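Local coordinates for methanogen homoaconitase large subunit (Methanocaldococcus jannaschii, PDB 4KP2), which catalyses, together with the small subunit HacB, the reversible dehydration of (R)-homocitrate to cis-homoaconitate and its hydration to homoisocitrate, using a [4Fe-4S] cluster, at residues I210-E215 and I233-K238; K174-D179 and K198-R203; D191-V196 and R225-N230; K27-K32 and I170-T175; G145-F150 and E246-Y251. All blocks are in the same frame, centred on the assembly; numbering follows the deposited sequence.

Contact 1. Residues I210-E215 and I233-K238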
# COMPACT_ATOMS: atom_id res chain seq x y z
N ILE A 210 16.69 -25.21 16.90
CA ILE A 210 17.09 -24.22 17.90
C ILE A 210 16.16 -24.26 19.10
O ILE A 210 14.94 -24.17 18.96
CB ILE A 210 17.07 -22.79 17.32
CG1 ILE A 210 17.73 -22.76 15.94
CG2 ILE A 210 17.75 -21.82 18.27
CD1 ILE A 210 19.23 -22.90 15.97
N GLU A 211 16.74 -24.39 20.29
CA GLU A 211 15.95 -24.40 21.52
C GLU A 211 16.33 -23.24 22.43
O GLU A 211 17.38 -23.27 23.08
CB GLU A 211 16.12 -25.73 22.26
CG GLU A 211 15.34 -25.82 23.56
CD GLU A 211 15.42 -27.20 24.19
OE1 GLU A 211 15.72 -28.17 23.46
OE2 GLU A 211 15.19 -27.31 25.41
N TYR A 212 15.48 -22.23 22.47
CA TYR A 212 15.73 -21.06 23.30
C TYR A 212 15.26 -21.29 24.73
O TYR A 212 14.17 -21.83 24.97
CB TYR A 212 15.03 -19.82 22.73
CG TYR A 212 15.50 -19.43 21.35
CD1 TYR A 212 16.67 -18.70 21.17
CD2 TYR A 212 14.77 -19.77 20.22
CE1 TYR A 212 17.11 -18.33 19.91
CE2 TYR A 212 15.19 -19.41 18.96
CZ TYR A 212 16.36 -18.69 18.81
OH TYR A 212 16.78 -18.33 17.55
N GLY A 213 16.08 -20.88 25.69
CA GLY A 213 15.74 -20.99 27.10
C GLY A 213 16.43 -19.92 27.91
O GLY A 213 17.12 -19.06 27.37
N GLY A 214 16.24 -19.97 29.23
CA GLY A 214 16.86 -19.00 30.11
C GLY A 214 15.87 -18.01 30.68
O GLY A 214 14.71 -17.98 30.29
N GLU A 215 16.35 -17.19 31.62
CA GLU A 215 15.50 -16.23 32.32
C GLU A 215 14.94 -15.16 31.39
O GLU A 215 13.84 -14.66 31.60
CB GLU A 215 16.28 -15.59 33.47
CG GLU A 215 17.59 -14.93 33.04
CD GLU A 215 18.46 -14.56 34.23
OE1 GLU A 215 19.48 -13.87 34.02
OE2 GLU A 215 18.12 -14.95 35.36
N ILE A 233 15.94 -19.99 10.63
CA ILE A 233 16.41 -20.39 9.31
C ILE A 233 17.61 -19.56 8.87
O ILE A 233 18.45 -20.01 8.08
CB ILE A 233 15.28 -20.30 8.26
CG1 ILE A 233 15.74 -20.86 6.91
CG2 ILE A 233 14.78 -18.87 8.11
CD1 ILE A 233 16.21 -22.29 6.97
N GLU A 234 17.71 -18.34 9.39
CA GLU A 234 18.80 -17.44 9.04
C GLU A 234 20.13 -17.93 9.58
O GLU A 234 21.19 -17.49 9.15
CB GLU A 234 18.51 -16.02 9.55
CG GLU A 234 17.15 -15.48 9.14
CD GLU A 234 17.00 -15.36 7.63
OE1 GLU A 234 18.02 -15.15 6.94
OE2 GLU A 234 15.86 -15.48 7.14
N MET A 235 20.06 -18.85 10.54
CA MET A 235 21.25 -19.48 11.09
C MET A 235 21.44 -20.88 10.51
O MET A 235 22.30 -21.64 10.95
CB MET A 235 21.16 -19.55 12.62
CG MET A 235 21.21 -18.20 13.29
SD MET A 235 20.89 -18.29 15.07
CE MET A 235 19.19 -18.84 15.08
N GLY A 236 20.62 -21.21 9.52
CA GLY A 236 20.66 -22.52 8.89
C GLY A 236 19.78 -23.52 9.61
O GLY A 236 19.61 -24.65 9.14
N GLY A 237 19.22 -23.11 10.74
CA GLY A 237 18.40 -23.98 11.56
C GLY A 237 17.18 -24.53 10.86
O GLY A 237 16.52 -23.83 10.09
N LYS A 238 16.88 -25.80 11.12
CA LYS A 238 15.71 -26.44 10.55
C LYS A 238 14.46 -25.83 11.16
O LYS A 238 13.44 -25.66 10.49
CB LYS A 238 15.75 -27.95 10.81
CG LYS A 238 14.68 -28.73 10.06
CD LYS A 238 14.87 -28.60 8.55
CE LYS A 238 13.83 -29.42 7.80
NZ LYS A 238 14.01 -29.31 6.32
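Ile-210 and Tyr-212 of strand 208-213 meet Met-235 where a beta-alpha-beta crossover returns to its sheet: the chain leaves this strand, runs through helices 215-219 and 222-230 and comes back past Met-235 into the parallel neighbour 239-242. The sulfur side chain does the bridging with its terminal methyl. Met-235 CE lies 3.5 Å from Tyr-212 OH and 4.2 Å from Ile-210 CD1, so one methyl rests against a phenol oxygen and an aliphatic end at once. Its chain runs out extended as far as SD and then bends (chi3 -66°), which turns CE down toward the strand. Tyrosine and methionine approach from opposite directions, whereas the isoleucine meets the methionine at a slant. Within the strand, Ile-210 CG2 sits on one face of the Tyr-212 ring, 3.4 Å above its plane and offset toward the rim; CG1, set beside the backbone N (chi1 -45°), carries CD1 to the methionine. Gly-237 brings its backbone close to the same isoleucine, with CA 4.6 Å from Ile-210 CG1. A short 3-10 turn presents Met-235, closed by the bond from Gly-236 N to Ile-233 O (2.9 Å). The phenol oxygen also makes a weak hydrogen bond with Leu-228 O, which gives the buried hydroxyl a polar partner on helix 222-230. Helix 189-200 meets the methionine through Val-196, Cys-197 and Ile-200. Packing of this kind, a loop residue filling the seam between strand and covering helices, belongs to the alpha-beta-alpha three-layer sandwich of the aconitase family.

Contact 2. Residues K174-D179 and K198-R203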
# COMPACT_ATOMS: atom_id res chain seq x y z
N LYS A 174 18.99 -32.75 15.46
CA LYS A 174 19.75 -32.50 16.67
C LYS A 174 19.37 -31.12 17.19
O LYS A 174 18.81 -30.31 16.46
CB LYS A 174 21.25 -32.58 16.40
CG LYS A 174 21.71 -33.94 15.89
CD LYS A 174 23.19 -33.94 15.54
CE LYS A 174 23.65 -35.30 15.03
NZ LYS A 174 25.08 -35.28 14.63
N THR A 175 19.67 -30.86 18.46
CA THR A 175 19.25 -29.61 19.08
C THR A 175 20.40 -28.79 19.66
O THR A 175 21.06 -29.22 20.60
CB THR A 175 18.21 -29.85 20.18
OG1 THR A 175 17.02 -30.40 19.61
CG2 THR A 175 17.86 -28.55 20.88
N ILE A 176 20.63 -27.61 19.09
CA ILE A 176 21.55 -26.66 19.67
C ILE A 176 20.80 -25.79 20.68
O ILE A 176 19.99 -24.94 20.32
CB ILE A 176 22.24 -25.80 18.58
CG1 ILE A 176 22.84 -24.52 19.18
CG2 ILE A 176 21.27 -25.46 17.47
CD1 ILE A 176 24.04 -24.75 20.06
N ARG A 177 21.07 -26.04 21.96
CA ARG A 177 20.40 -25.33 23.04
C ARG A 177 20.97 -23.92 23.19
O ARG A 177 22.18 -23.74 23.27
CB ARG A 177 20.56 -26.09 24.35
CG ARG A 177 20.18 -25.30 25.59
CD ARG A 177 18.67 -25.21 25.76
NE ARG A 177 18.33 -24.49 26.98
CZ ARG A 177 17.12 -24.46 27.53
NH1 ARG A 177 16.12 -25.13 26.97
NH2 ARG A 177 16.91 -23.78 28.64
N VAL A 178 20.08 -22.93 23.22
CA VAL A 178 20.49 -21.54 23.38
C VAL A 178 19.87 -20.93 24.63
O VAL A 178 18.71 -20.51 24.62
CB VAL A 178 20.12 -20.70 22.15
CG1 VAL A 178 20.60 -19.26 22.32
CG2 VAL A 178 20.71 -21.30 20.89
N ASP A 179 20.64 -20.90 25.71
CA ASP A 179 20.20 -20.27 26.94
C ASP A 179 20.51 -18.78 26.93
O ASP A 179 21.66 -18.38 26.72
CB ASP A 179 20.86 -20.93 28.16
CG ASP A 179 20.26 -22.28 28.49
OD1 ASP A 179 20.79 -23.30 27.99
OD2 ASP A 179 19.26 -22.33 29.24
N LYS A 198 25.25 -14.54 15.56
CA LYS A 198 26.70 -14.35 15.41
C LYS A 198 27.48 -15.45 16.10
O LYS A 198 28.40 -16.02 15.52
CB LYS A 198 27.13 -13.00 15.98
CG LYS A 198 26.33 -11.83 15.47
CD LYS A 198 26.16 -11.87 13.96
CE LYS A 198 24.69 -11.95 13.60
NZ LYS A 198 24.27 -10.92 12.60
N GLU A 199 27.10 -15.74 17.34
CA GLU A 199 27.74 -16.79 18.11
C GLU A 199 27.58 -18.12 17.40
O GLU A 199 28.44 -19.00 17.49
CB GLU A 199 27.14 -16.86 19.52
CG GLU A 199 28.17 -16.88 20.64
CD GLU A 199 28.81 -15.52 20.86
OE1 GLU A 199 28.25 -14.51 20.39
OE2 GLU A 199 29.87 -15.46 21.52
N ILE A 200 26.46 -18.27 16.70
CA ILE A 200 26.16 -19.50 15.98
C ILE A 200 26.63 -19.42 14.53
O ILE A 200 27.39 -20.28 14.07
CB ILE A 200 24.65 -19.80 16.00
CG1 ILE A 200 24.17 -20.00 17.44
CG2 ILE A 200 24.34 -21.02 15.16
CD1 ILE A 200 22.72 -20.40 17.55
N GLY A 201 26.18 -18.40 13.81
CA GLY A 201 26.53 -18.24 12.41
C GLY A 201 25.35 -18.48 11.50
O GLY A 201 24.32 -19.01 11.93
N ARG A 202 25.48 -18.09 10.23
CA ARG A 202 24.40 -18.24 9.27
C ARG A 202 24.26 -19.69 8.81
O ARG A 202 23.29 -20.05 8.14
CB ARG A 202 24.62 -17.33 8.06
CG ARG A 202 25.94 -17.56 7.33
CD ARG A 202 26.00 -16.75 6.05
NE ARG A 202 27.35 -16.71 5.48
CZ ARG A 202 28.16 -15.67 5.56
NH1 ARG A 202 29.37 -15.72 5.02
NH2 ARG A 202 27.77 -14.56 6.17
N ARG A 203 25.22 -20.53 9.18
CA ARG A 203 25.21 -21.93 8.79
C ARG A 203 25.61 -22.82 9.96
O ARG A 203 25.86 -24.01 9.78
CB ARG A 203 26.16 -22.15 7.61
CG ARG A 203 25.64 -23.12 6.56
CD ARG A 203 26.70 -23.40 5.51
NE ARG A 203 26.14 -23.96 4.29
CZ ARG A 203 25.81 -23.23 3.22
NH1 ARG A 203 26.00 -21.92 3.23
NH2 ARG A 203 25.30 -23.82 2.15
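Ile-200, near the C-terminal end of helix 189-200, lowers its delta methyl onto Ile-176 and Val-178 of strand 167-180. Strand and helix are the first two elements of a beta-alpha-beta unit completed by strand 208-213, and this contact seats the C-terminal end of the helix on the sheet. The nearer approach is Val-178 CG2 to Ile-200 CD1 at 4.0 Å, where the two side chains slant across each other; Ile-176 CG1 follows at 4.4 Å from the same CD1. With CG1 beside its backbone N (chi1 -61°) and the outer bond extended (chi2 -176°), Ile-200 holds CD1 at full stretch, so a single methyl spans two strand residues that alternate onto the helix side. All of it is apolar. In the next shell, Ile-210 of strand 208-213 packs on both Ile-176 and Val-178, and Met-235 also lies against Ile-200. Beyond Ile-200 the chain breaks away from the helix at Gly-201, which has positive phi. Arg-177 and Asp-179, two apart on this strand, pair with each other, while Arg-177 NH1 has a second salt bridge to Glu-211. Arg-177 grips the carboxylate side-on: NE reaches Asp-179 OD1 at 2.9 Å and NH2 reaches Asp-179 OD2 at 2.8 Å, both oxygens lying close to the guanidinium plane but being met from above the carboxylate plane.

Contact 3. Residues D191-V196 and R225-N230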
# COMPACT_ATOMS: atom_id res chain seq x y z
N ASP A 191 17.26 -7.35 18.81
CA ASP A 191 18.65 -7.14 19.20
C ASP A 191 19.22 -8.42 19.79
O ASP A 191 20.41 -8.72 19.63
CB ASP A 191 18.77 -6.00 20.21
CG ASP A 191 18.31 -4.67 19.64
OD1 ASP A 191 19.09 -4.04 18.90
OD2 ASP A 191 17.17 -4.26 19.95
N ILE A 192 18.37 -9.18 20.48
CA ILE A 192 18.79 -10.42 21.12
C ILE A 192 19.02 -11.53 20.09
O ILE A 192 20.05 -12.19 20.11
CB ILE A 192 17.75 -10.89 22.15
CG1 ILE A 192 17.65 -9.87 23.29
CG2 ILE A 192 18.12 -12.25 22.71
CD1 ILE A 192 16.50 -10.11 24.23
N VAL A 193 18.05 -11.72 19.20
CA VAL A 193 18.14 -12.78 18.20
C VAL A 193 19.25 -12.49 17.19
O VAL A 193 19.83 -13.42 16.62
CB VAL A 193 16.79 -13.01 17.48
CG1 VAL A 193 16.46 -11.85 16.55
CG2 VAL A 193 16.82 -14.33 16.72
N LEU A 194 19.56 -11.22 16.98
CA LEU A 194 20.67 -10.84 16.12
C LEU A 194 22.00 -11.20 16.78
O LEU A 194 22.98 -11.50 16.10
CB LEU A 194 20.63 -9.35 15.79
CG LEU A 194 19.69 -8.91 14.66
CD1 LEU A 194 19.74 -7.40 14.49
CD2 LEU A 194 20.06 -9.62 13.36
N ARG A 195 22.02 -11.16 18.11
CA ARG A 195 23.22 -11.53 18.85
C ARG A 195 23.43 -13.03 18.78
O ARG A 195 24.56 -13.52 18.81
CB ARG A 195 23.11 -11.08 20.31
CG ARG A 195 24.40 -11.23 21.10
CD ARG A 195 25.48 -10.32 20.55
NE ARG A 195 26.75 -10.48 21.25
CZ ARG A 195 27.68 -11.35 20.91
NH1 ARG A 195 27.50 -12.15 19.86
NH2 ARG A 195 28.81 -11.43 21.61
N VAL A 196 22.33 -13.77 18.69
CA VAL A 196 22.37 -15.22 18.62
C VAL A 196 22.94 -15.68 17.28
O VAL A 196 23.67 -16.67 17.21
CB VAL A 196 20.97 -15.83 18.81
CG1 VAL A 196 21.01 -17.34 18.71
CG2 VAL A 196 20.40 -15.41 20.16
N ARG A 225 9.18 -14.01 21.65
CA ARG A 225 9.42 -15.41 21.34
C ARG A 225 9.19 -15.70 19.86
O ARG A 225 9.85 -16.56 19.27
CB ARG A 225 8.54 -16.31 22.20
CG ARG A 225 8.83 -16.20 23.69
CD ARG A 225 7.97 -17.15 24.50
NE ARG A 225 8.26 -17.04 25.92
CZ ARG A 225 7.66 -17.77 26.86
NH1 ARG A 225 6.74 -18.66 26.52
NH2 ARG A 225 7.98 -17.61 28.14
N LEU A 226 8.25 -14.98 19.26
CA LEU A 226 7.99 -15.09 17.83
C LEU A 226 9.20 -14.63 17.02
O LEU A 226 9.52 -15.20 15.97
CB LEU A 226 6.76 -14.28 17.43
CG LEU A 226 5.46 -15.05 17.19
CD1 LEU A 226 5.07 -15.87 18.40
CD2 LEU A 226 4.35 -14.09 16.79
N THR A 227 9.87 -13.59 17.51
CA THR A 227 11.03 -13.03 16.84
C THR A 227 12.22 -13.99 16.87
O THR A 227 12.91 -14.17 15.87
CB THR A 227 11.45 -11.69 17.47
OG1 THR A 227 10.35 -10.77 17.41
CG2 THR A 227 12.64 -11.10 16.74
N LEU A 228 12.44 -14.61 18.03
CA LEU A 228 13.56 -15.52 18.21
C LEU A 228 13.44 -16.77 17.34
O LEU A 228 14.42 -17.23 16.77
CB LEU A 228 13.69 -15.93 19.68
CG LEU A 228 14.76 -15.20 20.50
CD1 LEU A 228 14.58 -13.69 20.41
CD2 LEU A 228 14.73 -15.66 21.95
N CYS A 229 12.22 -17.30 17.23
CA CYS A 229 11.99 -18.50 16.43
C CYS A 229 11.91 -18.19 14.94
O CYS A 229 12.05 -19.08 14.11
CB CYS A 229 10.71 -19.20 16.90
SG CYS A 229 10.77 -19.82 18.59
N ASN A 230 11.67 -16.92 14.61
CA ASN A 230 11.55 -16.51 13.22
C ASN A 230 12.89 -16.51 12.50
O ASN A 230 12.97 -16.84 11.31
CB ASN A 230 10.92 -15.12 13.13
CG ASN A 230 10.70 -14.67 11.70
OD1 ASN A 230 11.61 -14.16 11.04
ND2 ASN A 230 9.48 -14.85 11.20
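Val-193 and Leu-228 meet without any ring between them; the flat group that takes part is a peptide, whose carbonyl oxygen, Leu-228 O, lies 3.8 Å from Val-193 CG2. The flat ends of Arg-225 and Asn-230 point elsewhere: the guanidinium forms a salt bridge with Asp-245, and the amide oxygen of Asn-230 bonds to Asn-405 ND2. What remains between the helices is branched aliphatic packing. Leu-228 CD1 reaches in to 3.7 Å from Val-193 CB, resting near the base of the valine and not on its methyls. Val-193 places CG1 in the crowded position between its backbone N and carbonyl carbon (chi1 71°), and that methyl touches Thr-227 CG2 at 3.9 Å. CG2 is left to lie over the backbone of Leu-228. Ile-192 is a more distant neighbour, its CG2 4.5 Å from Leu-228 CD1. Helices 189-200 and 222-230 run almost side by side, their short segments inclined by 24° with axes 9.1 Å apart, as expected for successive crossover helices laid over one sheet in an alpha-beta-alpha sandwich. Ile-180 of strand 167-180 touches both Ile-192 and Leu-228 from the sheet. Thr-227 turns its other branch away from the valine: OG1 hydrogen-bonds with Asp-223 O one turn earlier in its own helix, and also with Thr-324 O. That second partner adjoins Cys-323, predicted to bind the [4Fe-4S] cluster, whose side chain is about 8 Å from that of Thr-227.

Contact 4. Residues K27-K32 and I170-T175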
# COMPACT_ATOMS: atom_id res chain seq x y z
N LYS A 27 10.74 -34.59 22.47
CA LYS A 27 9.54 -34.80 23.26
C LYS A 27 8.28 -34.45 22.48
O LYS A 27 7.25 -35.11 22.63
CB LYS A 27 9.59 -33.98 24.56
CG LYS A 27 10.50 -34.57 25.62
CD LYS A 27 10.27 -33.91 26.97
CE LYS A 27 11.04 -34.62 28.06
NZ LYS A 27 10.74 -34.06 29.41
N ILE A 28 8.36 -33.42 21.65
CA ILE A 28 7.23 -33.00 20.83
C ILE A 28 6.89 -34.05 19.78
O ILE A 28 5.73 -34.39 19.58
CB ILE A 28 7.49 -31.64 20.15
CG1 ILE A 28 7.59 -30.53 21.19
CG2 ILE A 28 6.39 -31.32 19.15
CD1 ILE A 28 8.02 -29.19 20.61
N LEU A 29 7.92 -34.56 19.11
CA LEU A 29 7.74 -35.53 18.04
C LEU A 29 7.32 -36.90 18.56
O LEU A 29 6.57 -37.62 17.89
CB LEU A 29 9.02 -35.65 17.21
CG LEU A 29 9.45 -34.39 16.45
CD1 LEU A 29 10.73 -34.65 15.68
CD2 LEU A 29 8.35 -33.93 15.52
N SER A 30 7.79 -37.25 19.75
CA SER A 30 7.47 -38.55 20.33
C SER A 30 6.00 -38.67 20.71
O SER A 30 5.36 -39.68 20.42
CB SER A 30 8.35 -38.83 21.55
OG SER A 30 9.71 -38.99 21.17
N LYS A 31 5.47 -37.64 21.36
CA LYS A 31 4.06 -37.61 21.73
C LYS A 31 3.19 -37.59 20.48
O LYS A 31 2.11 -38.19 20.45
CB LYS A 31 3.77 -36.39 22.61
CG LYS A 31 2.28 -36.09 22.77
CD LYS A 31 2.04 -34.97 23.77
CE LYS A 31 2.27 -35.45 25.19
NZ LYS A 31 1.31 -36.54 25.55
N LYS A 32 3.66 -36.89 19.46
CA LYS A 32 2.91 -36.75 18.22
C LYS A 32 2.87 -38.06 17.43
O LYS A 32 1.90 -38.33 16.71
CB LYS A 32 3.50 -35.63 17.36
CG LYS A 32 2.68 -35.31 16.12
CD LYS A 32 1.23 -35.06 16.48
CE LYS A 32 0.34 -35.04 15.26
NZ LYS A 32 -1.09 -34.86 15.62
N ILE A 170 10.16 -36.84 7.92
CA ILE A 170 11.29 -36.02 8.33
C ILE A 170 12.24 -36.80 9.23
O ILE A 170 11.88 -37.85 9.77
CB ILE A 170 10.83 -34.77 9.09
CG1 ILE A 170 10.15 -35.18 10.40
CG2 ILE A 170 9.90 -33.93 8.23
CD1 ILE A 170 9.81 -34.01 11.30
N LYS A 171 13.45 -36.28 9.38
CA LYS A 171 14.42 -36.87 10.29
C LYS A 171 14.51 -36.01 11.54
O LYS A 171 14.69 -34.80 11.46
CB LYS A 171 15.79 -36.94 9.61
CG LYS A 171 16.86 -37.62 10.46
CD LYS A 171 18.22 -37.62 9.77
CE LYS A 171 18.26 -38.55 8.56
NZ LYS A 171 17.76 -37.92 7.30
N VAL A 172 14.36 -36.65 12.70
CA VAL A 172 14.43 -35.94 13.98
C VAL A 172 15.78 -35.25 14.13
O VAL A 172 16.81 -35.92 14.21
CB VAL A 172 14.19 -36.88 15.17
CG1 VAL A 172 14.25 -36.10 16.48
CG2 VAL A 172 12.86 -37.60 15.03
N PRO A 173 15.77 -33.91 14.17
CA PRO A 173 16.99 -33.11 14.15
C PRO A 173 17.71 -33.08 15.49
O PRO A 173 17.11 -33.37 16.53
CB PRO A 173 16.46 -31.71 13.83
CG PRO A 173 15.11 -31.69 14.44
CD PRO A 173 14.56 -33.08 14.27
N LYS A 174 18.99 -32.75 15.46
CA LYS A 174 19.75 -32.50 16.67
C LYS A 174 19.37 -31.12 17.19
O LYS A 174 18.81 -30.31 16.46
CB LYS A 174 21.25 -32.58 16.40
CG LYS A 174 21.71 -33.94 15.89
CD LYS A 174 23.19 -33.94 15.54
CE LYS A 174 23.65 -35.30 15.03
NZ LYS A 174 25.08 -35.28 14.63
N THR A 175 19.67 -30.86 18.46
CA THR A 175 19.25 -29.61 19.08
C THR A 175 20.40 -28.79 19.66
O THR A 175 21.06 -29.22 20.60
CB THR A 175 18.21 -29.85 20.18
OG1 THR A 175 17.02 -30.40 19.61
CG2 THR A 175 17.86 -28.55 20.88
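Leu-29 and Val-172 pass alongside one another pointing opposite ways, and the leucine's CD1 lodges against the fork of the valine. CD1 stands 3.7 Å from Val-172 CG2 and 3.9 Å from Val-172 CG1, so both valine methyls share one partner. The leucine reaches this far because its CG lies beside the backbone N (chi1 -64°) and the outer bond to CD1 is fully extended (chi2 180°). Its two methyls divide the work. CD1 also comes to 4.4 Å from Pro-173 CD, at the side of the proline ring, while CD2 turns toward Ile-170 and stands 4.5 Å from its CD1. One helix residue thus meets three residues of the facing chain. That chain is strand 167-180 where it is interrupted at Val-172 and Pro-173, and the helix is 24-33, close to the N-terminus. In the mixed sheet strand 42-46 pairs with it antiparallel, and Val-172 has backbone hydrogen bonds with Gly-40 and Asp-41. Ile-43 of that neighbouring strand touches both Leu-29 and Val-172. Phe-150 at the edge of the separate parallel sheet packs on Leu-29, Ile-170 and Pro-173 alike, which makes the leucine part of an apolar layer between two sheets.

Contact 5. Residues G145-F150 and E246-Y251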
# COMPACT_ATOMS: atom_id res chain seq x y z
N GLY A 145 7.42 -22.01 16.39
CA GLY A 145 8.05 -22.82 17.42
C GLY A 145 8.00 -22.11 18.75
O GLY A 145 8.39 -22.65 19.78
N ALA A 146 7.51 -20.87 18.73
CA ALA A 146 7.37 -20.07 19.93
C ALA A 146 6.17 -20.53 20.75
O ALA A 146 6.02 -20.15 21.92
CB ALA A 146 7.24 -18.60 19.58
N PHE A 147 5.32 -21.33 20.13
CA PHE A 147 4.15 -21.89 20.81
C PHE A 147 4.49 -23.24 21.44
O PHE A 147 3.67 -23.83 22.14
CB PHE A 147 3.00 -22.06 19.82
CG PHE A 147 2.39 -20.77 19.37
CD1 PHE A 147 2.93 -20.05 18.33
CD2 PHE A 147 1.26 -20.27 20.01
CE1 PHE A 147 2.37 -18.85 17.92
CE2 PHE A 147 0.69 -19.08 19.61
CZ PHE A 147 1.24 -18.37 18.56
N GLY A 148 5.70 -23.71 21.19
CA GLY A 148 6.13 -25.01 21.69
C GLY A 148 5.73 -26.12 20.75
O GLY A 148 5.46 -27.24 21.17
N ALA A 149 5.68 -25.79 19.46
CA ALA A 149 5.30 -26.76 18.44
C ALA A 149 6.40 -26.89 17.39
O ALA A 149 7.06 -25.91 17.05
CB ALA A 149 3.99 -26.36 17.79
N PHE A 150 6.59 -28.11 16.89
CA PHE A 150 7.59 -28.35 15.87
C PHE A 150 7.09 -27.85 14.52
O PHE A 150 6.18 -28.43 13.93
CB PHE A 150 7.92 -29.84 15.79
CG PHE A 150 9.08 -30.16 14.89
CD1 PHE A 150 10.38 -30.16 15.37
CD2 PHE A 150 8.87 -30.45 13.55
CE1 PHE A 150 11.44 -30.45 14.54
CE2 PHE A 150 9.93 -30.74 12.71
CZ PHE A 150 11.22 -30.74 13.21
N GLU A 246 3.05 -20.24 30.92
CA GLU A 246 1.85 -19.46 31.21
C GLU A 246 1.69 -18.25 30.29
O GLU A 246 0.57 -17.87 29.95
CB GLU A 246 1.85 -19.00 32.67
CG GLU A 246 0.86 -19.75 33.56
CD GLU A 246 1.20 -21.21 33.72
OE1 GLU A 246 2.39 -21.57 33.59
OE2 GLU A 246 0.28 -22.01 33.97
N ILE A 247 2.81 -17.67 29.89
CA ILE A 247 2.79 -16.52 28.98
C ILE A 247 2.24 -16.94 27.63
O ILE A 247 1.53 -16.17 26.97
CB ILE A 247 4.20 -15.92 28.81
CG1 ILE A 247 4.77 -15.51 30.17
CG2 ILE A 247 4.17 -14.73 27.87
CD1 ILE A 247 6.12 -14.85 30.09
N THR A 248 2.55 -18.16 27.22
CA THR A 248 2.05 -18.70 25.96
C THR A 248 0.53 -18.87 26.01
O THR A 248 -0.17 -18.58 25.04
CB THR A 248 2.71 -20.05 25.62
OG1 THR A 248 4.13 -19.91 25.63
CG2 THR A 248 2.26 -20.54 24.25
N TYR A 249 0.03 -19.34 27.14
CA TYR A 249 -1.41 -19.56 27.31
C TYR A 249 -2.17 -18.24 27.39
O TYR A 249 -3.31 -18.15 26.94
CB TYR A 249 -1.69 -20.41 28.55
CG TYR A 249 -1.01 -21.76 28.54
CD1 TYR A 249 -1.26 -22.67 27.52
CD2 TYR A 249 -0.15 -22.13 29.56
CE1 TYR A 249 -0.64 -23.91 27.51
CE2 TYR A 249 0.47 -23.36 29.56
CZ TYR A 249 0.22 -24.25 28.54
OH TYR A 249 0.83 -25.49 28.53
N ASP A 250 -1.54 -17.22 27.97
CA ASP A 250 -2.16 -15.91 28.10
C ASP A 250 -2.38 -15.28 26.73
O ASP A 250 -3.36 -14.56 26.52
CB ASP A 250 -1.30 -14.99 28.96
CG ASP A 250 -1.24 -15.43 30.41
OD1 ASP A 250 -2.21 -16.07 30.88
OD2 ASP A 250 -0.23 -15.15 31.08
N TYR A 251 -1.47 -15.55 25.80
CA TYR A 251 -1.59 -15.04 24.44
C TYR A 251 -2.73 -15.73 23.71
O TYR A 251 -3.38 -15.13 22.85
CB TYR A 251 -0.27 -15.27 23.68
CG TYR A 251 -0.32 -14.88 22.22
CD1 TYR A 251 -0.15 -13.56 21.83
CD2 TYR A 251 -0.51 -15.84 21.24
CE1 TYR A 251 -0.19 -13.20 20.50
CE2 TYR A 251 -0.55 -15.49 19.90
CZ TYR A 251 -0.39 -14.17 19.54
OH TYR A 251 -0.42 -13.82 18.21
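Phe-147 and Tyr-251 form an oblique aromatic contact between the loop that leads into strand 150-153 and helix 246-254, in the buried interior of the chain. Their ring centroids are 5.8 Å apart and the planes are inclined by 62°. Tyr-251 CE2 lies at the edge of the phenylalanine ring, near its plane, and 3.6 Å from Phe-147 CZ; Phe-147 CE2 adds a second approach, 3.8 Å from Tyr-251 CD2. The tyrosine comes to this place with CG anti to its backbone N (chi1 175°), its hydroxyl making a weak hydrogen bond with Ala-124 O. One turn back along the helix, Thr-248 turns its methyl to the loop: CG2 is 4.2 Å from Phe-147 O and 4.4 Å from Phe-147 CD2. The hydroxyl of that threonine is bonded to Asp-245, the residue just before the segment. On the loop side, residues 145-147 have helical backbone angles, and a weak bond of 3.2 Å from Gly-148 N to Gly-145 O closes the turn before Gly-148 takes positive phi. Helix 222-230 lies against both partners, Arg-225 touching Ala-146 and Thr-248 while Met-222 touches Tyr-251; helix 260-267 packs on Tyr-249, and beyond the loop Phe-150 opens strand 150-153 under helix 24-33.

Overall arrangement
All five contacts are buried and join mainly apolar side chains, although Ile-200 in contact 2 and Ile-170 in contact 4 are partly exposed. Contacts 1 to 3 form one cluster around helix 189-200: contact 2 seats it on strand 167-180, contact 3 sets it beside helix 222-230, and contact 1 fills the seam with Met-235, its Tyr-212 reaching Leu-228 of contact 3. Contact 4 uses an earlier part of strand 167-180 and touches contact 5 through Phe-150. Contact 3 links to contact 5 through Arg-225. Methyl groups dominate contacts 2 to 4, a thioether methyl joins a phenol in contact 1, and contact 5 alone pairs two rings.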